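Local coordinates for putative potassium transport protein (Staphylococcus aureus 08BA02176, PDB 4XTT), which probably regulates potassium uptake as the KtrA partner of a Ktr channel, binding the second messenger c-di-AMP through its RCK_C domain, at the interface of chains A and B. Sequence-based numbering; all coordinates share one arbitrary frame. Chains: chain A/B, Putative potassium transport protein.

Contact 1: the interface of chains A and B. Residues chain A 4-5, 8; chain B 8, 45, 53, 55, 70.
A:Tyr8 and B:Phe53 lay the broadest contact here: the N-terminal helix of chain A (3-11) rests on the sheet of chain B, probably helping to hold the RCK_C dimer together, and these two side chains hide the most surface in the patch. They are not stacked squarely. One ring corner of B:Phe53, CD2, sits 3.5 Å from A:Tyr8 CG, over one face of the tyrosine and displaced toward its rim, while B:Phe53 CB lies beside CD1 and CE1. In return, A:Tyr8 CB covers a face of the phenylalanine ring near its rim.

One helical turn back, A:Val5 divides its work between two methyls. CG2 lies in the plane of the B:Phe53 ring, at its edge, and also meets B:Ile70 CD1 at 3.8 Å; A:Val5 and B:Ile70 run antiparallel alongside each other. CG1, placed anti to the backbone N (chi1 169°), points toward B:Ile45 CG2, 4.0 Å away, the valine and B:Ile45 meeting roughly perpendicular. From the paired helix of chain B comes B:Tyr8, whose phenol OH is 3.4 Å from A:Val5 CB. The valine is thus held between the partner's helix and its sheet. The main-chain carbonyl of A:Ser4 completes this end of the patch, its O lying 3.6 Å from B:Phe53 CZ.

Behind this layer, B:Ile55 supports both aromatic rings. Its CB packs against A:Tyr8 CE2 at 3.8 Å. With CG1 anti to the backbone N (chi1 -155°) and a bend at chi2, it brings the terminal methyl to the rim of the phenylalanine: B:Ile55 CD1 lies in that ring's plane, 3.5 Å from B:Phe53 CE2.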
loop_
_atom_site.group_PDB
_atom_site.type_symbol
_atom_site.label_atom_id
_atom_site.label_comp_id
_atom_site.label_asym_id
_atom_site.label_seq_id
_atom_site.Cartn_x
_atom_site.Cartn_y
_atom_site.Cartn_z
ATOM N N SER A 4 4.930 11.690 6.447
ATOM C CA SER A 4 5.611 10.855 7.364
ATOM C C SER A 4 5.946 9.601 6.657
ATOM O O SER A 4 6.895 8.968 6.975
ATOM C CB SER A 4 4.754 10.558 8.563
ATOM O OG SER A 4 3.519 10.062 8.167
ATOM N N VAL A 5 5.162 9.244 5.674
ATOM C CA VAL A 5 5.450 8.062 4.876
ATOM C C VAL A 5 6.564 8.419 3.919
ATOM O O VAL A 5 7.507 7.657 3.722
ATOM C CB VAL A 5 4.230 7.587 4.061
ATOM C CG1 VAL A 5 4.653 6.526 3.048
ATOM C CG2 VAL A 5 3.128 7.075 4.983
ATOM N N TYR A 8 10.023 8.988 5.767
ATOM C CA TYR A 8 10.698 7.746 6.103
ATOM C C TYR A 8 11.480 7.193 4.912
ATOM O O TYR A 8 12.638 6.810 5.041
ATOM C CB TYR A 8 9.680 6.709 6.599
ATOM C CG TYR A 8 10.272 5.327 6.803
ATOM C CD1 TYR A 8 10.973 5.015 7.957
ATOM C CD2 TYR A 8 10.127 4.338 5.837
ATOM C CE1 TYR A 8 11.518 3.766 8.144
ATOM C CE2 TYR A 8 10.669 3.084 6.015
ATOM C CZ TYR A 8 11.364 2.802 7.173
ATOM O OH TYR A 8 11.905 1.550 7.370
ATOM N N TYR B 8 3.422 10.140 -6.053
ATOM C CA TYR B 8 2.927 9.962 -4.695
ATOM C C TYR B 8 2.330 11.271 -4.170
ATOM O O TYR B 8 1.235 11.267 -3.602
ATOM C CB TYR B 8 4.040 9.499 -3.758
ATOM C CG TYR B 8 3.614 9.425 -2.301
ATOM C CD1 TYR B 8 2.964 8.301 -1.801
ATOM C CD2 TYR B 8 3.831 10.489 -1.437
ATOM C CE1 TYR B 8 2.571 8.232 -0.476
ATOM C CE2 TYR B 8 3.435 10.431 -0.112
ATOM C CZ TYR B 8 2.807 9.302 0.365
ATOM O OH TYR B 8 2.413 9.249 1.689
ATOM N N ILE B 45 -0.895 1.431 4.213
ATOM C CA ILE B 45 0.425 1.794 3.722
ATOM C C ILE B 45 1.533 1.476 4.714
ATOM O O ILE B 45 2.583 0.963 4.326
ATOM C CB ILE B 45 0.477 3.303 3.381
ATOM C CG1 ILE B 45 -0.613 3.655 2.365
ATOM C CG2 ILE B 45 1.849 3.700 2.841
ATOM C CD1 ILE B 45 -0.709 5.143 2.083
ATOM N N PHE B 53 8.844 2.825 12.494
ATOM C CA PHE B 53 8.008 2.975 11.314
ATOM C C PHE B 53 8.012 1.680 10.521
ATOM O O PHE B 53 8.988 1.357 9.838
ATOM C CB PHE B 53 8.502 4.132 10.449
ATOM C CG PHE B 53 7.446 4.700 9.551
ATOM C CD1 PHE B 53 6.620 5.715 10.001
ATOM C CD2 PHE B 53 7.269 4.213 8.265
ATOM C CE1 PHE B 53 5.639 6.238 9.187
ATOM C CE2 PHE B 53 6.293 4.731 7.447
ATOM C CZ PHE B 53 5.473 5.746 7.908
ATOM N N ILE B 55 7.039 0.059 7.380
ATOM C CA ILE B 55 6.564 0.288 6.022
ATOM C C ILE B 55 6.105 -1.041 5.436
ATOM O O ILE B 55 6.641 -2.093 5.791
ATOM C CB ILE B 55 7.653 0.925 5.135
ATOM C CG1 ILE B 55 7.013 1.702 3.992
ATOM C CG2 ILE B 55 8.623 -0.116 4.602
ATOM C CD1 ILE B 55 6.148 2.845 4.464
ATOM N N ILE B 70 -1.550 3.900 8.917
ATOM C CA ILE B 70 -1.615 4.925 7.878
ATOM C C ILE B 70 -2.367 4.376 6.647
ATOM O O ILE B 70 -1.958 3.390 6.035
ATOM C CB ILE B 70 -0.220 5.426 7.501
ATOM C CG1 ILE B 70 0.549 5.802 8.769
ATOM C CG2 ILE B 70 -0.326 6.613 6.563
ATOM C CD1 ILE B 70 1.941 6.330 8.517
#

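Contact 2: the interface of chains A and B. Residues chain A 43-44, 56-57; chain B 37, 41-43, 72.
A:Ser56 pushes into chain B and buries far more surface than any other residue of this patch. It follows strand 52-55 and reaches the loop that leads from helix 36-40 of the partner into strand 43-49. Its hydroxyl OG donates a hydrogen bond to the backbone carbonyl O of B:Gly41, 3.1 Å away. The geometry is bent: the C=O...OG angle is 107°, and the hydroxyl stands well above the carbonyl plane instead of approaching a lone pair. With OG anti to the backbone N of A:Ser56 (chi1 -168°), the hydroxyl also lies against the aliphatic stem of B:Arg37, whose CG is 3.4 Å from OG.

B:Asn43 forms the other wall. Its CB packs on A:Ser56 CB at 3.6 Å, and its amide turns toward the amide of A:Asn43. The two asparagines are the same residue in the two copies, arriving from opposite directions with their amide planes 65° apart. The side-chain oxygens, A:Asn43 OD1 and B:Asn43 OD1, come to 3.2 Å of each other as modelled. At this resolution an amide's oxygen and nitrogen are hard to tell apart, so that pairing should be read cautiously. B:Asn43 ND2 also faces the main-chain O of A:Ile44 at 3.6 Å.

B:Arg37 bends at chi2 and chi3, and its CD passes 3.9 Å from A:Pro57 O. B:Arg37, B:Ile42, B:Asn43 and A:Ile44 all occupy sequence positions that line the c-di-AMP pocket, so this part of the interface probably helps shape the nucleotide site, and c-di-AMP binding may in turn affect how the two RCK_C domains are joined.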
loop_
_atom_site.group_PDB
_atom_site.type_symbol
_atom_site.label_atom_id
_atom_site.label_comp_id
_atom_site.label_asym_id
_atom_site.label_seq_id
_atom_site.Cartn_x
_atom_site.Cartn_y
_atom_site.Cartn_z
ATOM N N ASN A 43 3.899 -3.824 -1.334
ATOM C CA ASN A 43 2.582 -3.214 -1.290
ATOM C C ASN A 43 2.362 -2.302 -2.491
ATOM O O ASN A 43 3.191 -1.435 -2.787
ATOM C CB ASN A 43 2.410 -2.430 0.004
ATOM C CG ASN A 43 1.035 -1.798 0.131
ATOM O OD1 ASN A 43 0.038 -2.353 -0.328
ATOM N ND2 ASN A 43 0.974 -0.635 0.773
ATOM N N ILE A 44 1.270 -2.534 -3.212
ATOM C CA ILE A 44 0.894 -1.662 -4.314
ATOM C C ILE A 44 -0.121 -0.647 -3.795
ATOM O O ILE A 44 -1.256 -1.002 -3.454
ATOM C CB ILE A 44 0.319 -2.466 -5.485
ATOM C CG1 ILE A 44 1.368 -3.465 -5.981
ATOM C CG2 ILE A 44 -0.176 -1.544 -6.591
ATOM C CD1 ILE A 44 1.032 -4.104 -7.285
ATOM N N SER A 56 -5.862 1.839 -3.878
ATOM C CA SER A 56 -6.199 0.532 -3.318
ATOM C C SER A 56 -6.836 -0.355 -4.381
ATOM O O SER A 56 -8.003 -0.732 -4.263
ATOM C CB SER A 56 -7.130 0.688 -2.116
ATOM O OG SER A 56 -7.252 -0.533 -1.406
ATOM N N PRO A 57 -6.064 -0.679 -5.429
ATOM C CA PRO A 57 -6.570 -1.335 -6.635
ATOM C C PRO A 57 -7.292 -2.635 -6.309
ATOM O O PRO A 57 -6.901 -3.344 -5.387
ATOM C CB PRO A 57 -5.298 -1.622 -7.439
ATOM C CG PRO A 57 -4.281 -0.706 -6.900
ATOM C CD PRO A 57 -4.592 -0.603 -5.445
ATOM N N ARG B 37 -8.949 -4.702 3.078
ATOM C CA ARG B 37 -9.268 -4.223 1.736
ATOM C C ARG B 37 -10.490 -4.941 1.159
ATOM O O ARG B 37 -11.275 -4.343 0.427
ATOM C CB ARG B 37 -8.087 -4.377 0.776
ATOM C CG ARG B 37 -8.313 -3.602 -0.534
ATOM C CD ARG B 37 -8.064 -4.428 -1.790
ATOM N NE ARG B 37 -8.737 -5.717 -1.769
ATOM C CZ ARG B 37 -9.913 -5.965 -2.339
ATOM N NH1 ARG B 37 -10.434 -7.187 -2.269
ATOM N NH2 ARG B 37 -10.568 -5.003 -2.980
ATOM N N GLY B 41 -12.195 -1.714 1.246
ATOM C CA GLY B 41 -11.632 -1.116 0.045
ATOM C C GLY B 41 -10.469 -0.197 0.371
ATOM O O GLY B 41 -10.021 0.584 -0.466
ATOM N N ILE B 42 -9.983 -0.308 1.602
ATOM C CA ILE B 42 -8.884 0.504 2.124
ATOM C C ILE B 42 -7.526 -0.175 1.970
ATOM O O ILE B 42 -7.422 -1.392 2.118
ATOM C CB ILE B 42 -9.091 0.813 3.622
ATOM C CG1 ILE B 42 -10.403 1.548 3.843
ATOM C CG2 ILE B 42 -7.958 1.651 4.176
ATOM C CD1 ILE B 42 -10.613 1.908 5.296
ATOM N N ASN B 43 -6.494 0.610 1.671
ATOM C CA ASN B 43 -5.129 0.099 1.642
ATOM C C ASN B 43 -4.307 0.607 2.822
ATOM O O ASN B 43 -4.269 1.809 3.090
ATOM C CB ASN B 43 -4.448 0.472 0.331
ATOM C CG ASN B 43 -3.021 -0.025 0.254
ATOM O OD1 ASN B 43 -2.678 -1.061 0.812
ATOM N ND2 ASN B 43 -2.189 0.698 -0.477
ATOM N N ILE B 72 -5.124 4.685 3.054
ATOM C CA ILE B 72 -5.541 5.431 1.877
ATOM C C ILE B 72 -6.811 4.821 1.306
ATOM O O ILE B 72 -6.959 3.599 1.219
ATOM C CB ILE B 72 -4.446 5.484 0.775
ATOM C CG1 ILE B 72 -4.820 6.498 -0.309
ATOM C CG2 ILE B 72 -4.158 4.100 0.196
ATOM C CD1 ILE B 72 -3.725 6.748 -1.303
#

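About 14 Å separates the C-alpha centres of contact 1 and contact 2, which are two parts of the A-B interface. Strands 43-49 and 68-72 of chain B serve both: B:Ile45 and B:Ile70 face the partner's helix in contact 1, whereas B:Asn43 and B:Ile72 belong to contact 2. Contact 1 is a largely aliphatic and aromatic seat for a helix lying across the other subunit; contact 2 brings the domains together beside the c-di-AMP pocket. Through the shared strands, nucleotide binding could be felt at the helix, although this one structure does not show such a change.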